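DNA mismatch repair protein MutL (Aquifex aeolicus, PDB 6LZI) probably binds and hydrolyses ATP through its N-terminal GHKL-type ATPase domain as part of DNA mismatch repair, and is here bound to ADP and magnesium. Local coordinates at residues A[23-27]-A[47-51]. Numbering follows the deposited sequence.
Sequences LVENS and IRVKD. With MG (magnesium ion), chain B; ADP (adenosine-5'-diphosphate), chain H.
The carboxylate of Asp-51 takes both of its partners in this contact on OD2. Ser-27 OG donates to Asp-51 OD2 over 2.8 Å, coming in on the anti side and 18° out of the carboxylate plane. The adenine amine, ADP N6, gives a second hydrogen bond to Asp-51 OD2, also 2.8 Å. At the other corner, OD1 is taken by the backbone N of Gly-53 and, weakly, by that of Thr-135. The second flat group is the Asn-26 amide, whose two ends are both in use: OD1 binds magnesium at 2.0 Å, and ND2 donates to ADP O2A at 2.7 Å. Asn-26 CB comes to 3.3 Å from ADP N7, out of the adenine plane and beyond that edge of the base rather than over the ring. Two phosphate oxygens of ADP and three waters complete the six ligands of the metal.

Helix 16-29 lies over strand 46-51 here, the two segments running nearly parallel at 7°. Leu-23 CB rests 3.7 Å from Val-49 CG2, and Val-24 CG2 reaches Val-49 CG1 at 4.1 Å, nearly at right angles. With Val-49 CG1 anti to its backbone N (chi1 179°), that methyl faces the helix between Leu-23, Val-24 and Ser-27.

With an alanine in place of Asp-51, both Ser-27 OG and the adenine amine would probably lose their shared acceptor, and the base would be held less firmly. This is the nucleotide site of the Bergerat fold: the helix asparagine grips metal and phosphate, while the aspartate of the DxGxG motif reads the adenine. The amine donates to a carboxylate that the helix serine also holds, an arrangement consistent with selection for adenine, since a ring carbonyl at that position could not donate.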
ATOM      1  N   LEU A  23      -5.841  -2.855  -4.522  1.00 17.88           N
ATOM      2  CA  LEU A  23      -5.540  -2.036  -5.703  1.00 16.67           C
ATOM      3  C   LEU A  23      -4.050  -1.688  -5.792  1.00 19.86           C
ATOM      4  O   LEU A  23      -3.462  -1.760  -6.868  1.00 20.51           O
ATOM      5  CB  LEU A  23      -6.404  -0.754  -5.722  1.00 15.01           C
ATOM      6  CG  LEU A  23      -7.872  -1.201  -5.808  1.00 16.86           C
ATOM      7  CD1 LEU A  23      -8.738   0.136  -5.718  1.00 21.53           C
ATOM      8  CD2 LEU A  23      -8.306  -2.043  -6.958  1.00 18.06           C
ATOM      9  N   VAL A  24      -3.421  -1.290  -4.674  1.00 20.28           N
ATOM     10  CA  VAL A  24      -2.030  -0.863  -4.766  1.00 19.15           C
ATOM     11  C   VAL A  24      -1.172  -2.078  -5.073  1.00 20.08           C
ATOM     12  O   VAL A  24      -0.201  -2.000  -5.821  1.00 20.52           O
ATOM     13  CB  VAL A  24      -1.638  -0.206  -3.429  1.00 16.77           C
ATOM     14  CG1 VAL A  24      -0.161  -0.041  -3.319  1.00 17.40           C
ATOM     15  CG2 VAL A  24      -2.414   1.178  -3.240  1.00 18.41           C
ATOM     16  N   GLU A  25      -1.553  -3.236  -4.542  1.00 18.17           N
ATOM     17  CA  GLU A  25      -0.822  -4.447  -4.932  1.00 16.75           C
ATOM     18  C   GLU A  25      -0.859  -4.639  -6.445  1.00 20.58           C
ATOM     19  O   GLU A  25       0.184  -4.959  -7.047  1.00 25.86           O
ATOM     20  CB  GLU A  25      -1.376  -5.683  -4.193  1.00 21.63           C
ATOM     21  CG  GLU A  25      -0.739  -7.005  -4.636  1.00 27.82           C
ATOM     22  CD  GLU A  25      -1.224  -8.185  -3.797  1.00 34.30           C
ATOM     23  OE1 GLU A  25      -1.815  -9.188  -4.323  1.00 33.62           O
ATOM     24  OE2 GLU A  25      -0.960  -8.130  -2.588  1.00 38.06           O
ATOM     25  N   ASN A  26      -2.025  -4.370  -7.081  1.00 16.21           N
ATOM     26  CA  ASN A  26      -2.171  -4.554  -8.514  1.00 19.59           C
ATOM     27  C   ASN A  26      -1.329  -3.532  -9.259  1.00 20.71           C
ATOM     28  O   ASN A  26      -0.681  -3.861 -10.269  1.00 23.67           O
ATOM     29  CB  ASN A  26      -3.649  -4.427  -8.904  1.00 18.10           C
ATOM     30  CG  ASN A  26      -4.418  -5.679  -8.570  1.00 18.22           C
ATOM     31  OD1 ASN A  26      -3.797  -6.713  -8.332  1.00 22.67           O
ATOM     32  ND2 ASN A  26      -5.714  -5.634  -8.571  1.00 17.81           N
ATOM     33  N   SER A  27      -1.255  -2.332  -8.722  1.00 18.09           N
ATOM     34  CA  SER A  27      -0.410  -1.319  -9.382  1.00 15.79           C
ATOM     35  C   SER A  27       1.033  -1.736  -9.383  1.00 21.42           C
ATOM     36  O   SER A  27       1.747  -1.524 -10.363  1.00 20.12           O
ATOM     37  CB  SER A  27      -0.500  -0.004  -8.672  1.00 21.25           C
ATOM     38  OG  SER A  27      -1.884   0.411  -8.766  1.00 20.19           O
ATOM     39  N   ILE A  47     -12.798   5.335  -2.905  1.00 20.99           N
ATOM     40  CA  ILE A  47     -11.416   4.923  -2.961  1.00 17.86           C
ATOM     41  C   ILE A  47     -11.017   4.968  -4.418  1.00 19.92           C
ATOM     42  O   ILE A  47     -11.672   4.309  -5.259  1.00 21.79           O
ATOM     43  CB  ILE A  47     -11.297   3.454  -2.444  1.00 17.22           C
ATOM     44  CG1 ILE A  47     -11.685   3.376  -0.950  1.00 21.37           C
ATOM     45  CG2 ILE A  47      -9.892   2.926  -2.551  1.00 18.72           C
ATOM     46  CD1 ILE A  47     -12.322   2.045  -0.611  1.00 22.44           C
ATOM     47  N   ARG A  48      -9.940   5.713  -4.726  1.00 20.96           N
ATOM     48  CA  ARG A  48      -9.408   5.838  -6.080  1.00 17.28           C
ATOM     49  C   ARG A  48      -7.914   5.536  -6.039  1.00 16.10           C
ATOM     50  O   ARG A  48      -7.207   6.035  -5.145  1.00 21.20           O
ATOM     51  CB  ARG A  48      -9.629   7.253  -6.641  1.00 21.93           C
ATOM     52  CG  ARG A  48      -9.110   7.312  -8.023  1.00 25.52           C
ATOM     53  CD  ARG A  48      -9.410   8.656  -8.699  1.00 31.14           C
ATOM     54  NE  ARG A  48      -8.839   9.750  -7.921  1.00 35.14           N
ATOM     55  CZ  ARG A  48      -7.594  10.179  -8.044  1.00 33.06           C
ATOM     56  NH1 ARG A  48      -6.746   9.602  -8.917  1.00 29.66           N
ATOM     57  NH2 ARG A  48      -7.194  11.183  -7.277  1.00 34.23           N
ATOM     58  N   VAL A  49      -7.460   4.663  -6.950  1.00 20.80           N
ATOM     59  CA  VAL A  49      -6.036   4.350  -7.076  1.00 16.17           C
ATOM     60  C   VAL A  49      -5.657   4.476  -8.526  1.00 15.74           C
ATOM     61  O   VAL A  49      -6.208   3.785  -9.385  1.00 17.21           O
ATOM     62  CB  VAL A  49      -5.721   2.941  -6.536  1.00 18.41           C
ATOM     63  CG1 VAL A  49      -4.212   2.566  -6.679  1.00 18.47           C
ATOM     64  CG2 VAL A  49      -6.066   2.841  -5.081  1.00 22.47           C
ATOM     65  N   LYS A  50      -4.671   5.303  -8.771  1.00 19.69           N
ATOM     66  CA  LYS A  50      -4.197   5.653 -10.075  1.00 20.24           C
ATOM     67  C   LYS A  50      -2.748   5.208 -10.105  1.00 18.25           C
ATOM     68  O   LYS A  50      -1.995   5.484  -9.160  1.00 19.40           O
ATOM     69  CB  LYS A  50      -4.263   7.123 -10.285  1.00 19.12           C
ATOM     70  CG  LYS A  50      -3.846   7.543 -11.748  1.00 23.64           C
ATOM     71  CD  LYS A  50      -3.995   9.054 -11.710  1.00 24.76           C
ATOM     72  CE  LYS A  50      -3.713   9.688 -13.077  1.00 31.30           C
ATOM     73  NZ  LYS A  50      -2.253   9.586 -13.237  1.00 35.42           N
ATOM     74  N   ASP A  51      -2.360   4.622 -11.223  1.00 17.21           N
ATOM     75  CA  ASP A  51      -0.966   4.233 -11.437  1.00 17.22           C
ATOM     76  C   ASP A  51      -0.555   4.469 -12.887  1.00 19.64           C
ATOM     77  O   ASP A  51      -1.403   4.637 -13.799  1.00 18.26           O
ATOM     78  CB  ASP A  51      -0.746   2.737 -11.027  1.00 19.46           C
ATOM     79  CG  ASP A  51      -1.345   1.735 -11.992  1.00 20.97           C
ATOM     80  OD1 ASP A  51      -1.074   1.798 -13.245  1.00 23.87           O
ATOM     81  OD2 ASP A  51      -2.164   0.876 -11.505  1.00 18.48           O
TER
HETATM   82 MG    MG B 401      -4.445  -8.467  -7.542  1.00 41.81          MG
HETATM   83  PB  ADP H 407      -4.697 -10.951  -9.341  1.00 32.34           P
HETATM   84  O1B ADP H 407      -3.998  -9.645  -9.178  1.00 26.41           O
HETATM   85  O2B ADP H 407      -4.323 -11.653 -10.673  1.00 33.18           O
HETATM   86  O3B ADP H 407      -4.461 -11.874  -8.166  1.00 35.93           O
HETATM   87  PA  ADP H 407      -6.935  -9.165  -9.473  1.00 29.16           P
HETATM   88  O1A ADP H 407      -8.420  -9.382  -9.454  1.00 27.95           O
HETATM   89  O2A ADP H 407      -6.410  -8.277  -8.396  1.00 21.34           O
HETATM   90  O3A ADP H 407      -6.270 -10.682  -9.414  1.00 31.48           O
HETATM   91  O5' ADP H 407      -6.499  -8.418 -10.838  1.00 29.56           O
HETATM   92  C5' ADP H 407      -6.795  -9.246 -11.964  1.00 33.50           C
HETATM   93  C4' ADP H 407      -5.858  -8.924 -13.125  1.00 34.04           C
HETATM   94  O4' ADP H 407      -6.140  -7.629 -13.595  1.00 30.90           O
HETATM   95  C3' ADP H 407      -4.373  -8.930 -12.823  1.00 28.51           C
HETATM   96  O3' ADP H 407      -3.836 -10.261 -13.055  1.00 33.17           O
HETATM   97  C2' ADP H 407      -3.825  -7.979 -13.871  1.00 26.31           C
HETATM   98  O2' ADP H 407      -3.718  -8.805 -15.077  1.00 30.85           O
HETATM   99  C1' ADP H 407      -4.966  -7.016 -14.089  1.00 24.26           C
HETATM  100  N9  ADP H 407      -4.811  -5.780 -13.334  1.00 23.12           N
HETATM  101  C8  ADP H 407      -5.486  -5.391 -12.218  1.00 22.37           C
HETATM  102  N7  ADP H 407      -5.088  -4.156 -11.811  1.00 20.33           N
HETATM  103  C5  ADP H 407      -4.120  -3.795 -12.693  1.00 21.65           C
HETATM  104  C6  ADP H 407      -3.287  -2.595 -12.813  1.00 20.71           C
HETATM  105  N6  ADP H 407      -3.398  -1.594 -11.896  1.00 22.42           N
HETATM  106  N1  ADP H 407      -2.400  -2.552 -13.845  1.00 21.97           N
HETATM  107  C2  ADP H 407      -2.304  -3.629 -14.731  1.00 20.06           C
HETATM  108  N3  ADP H 407      -3.046  -4.733 -14.692  1.00 22.08           N
HETATM  109  C4  ADP H 407      -3.966  -4.825 -13.693  1.00 23.93           C
HETATM  110  O   HOH W   1      -2.547  -8.740  -6.837  1.00 22.98           O
HETATM  111  O   HOH W   2      -5.165  -7.196  -5.877  1.00 24.23           O
HETATM  112  O   HOH W   3      -5.190 -10.202  -6.429  1.00 42.60           O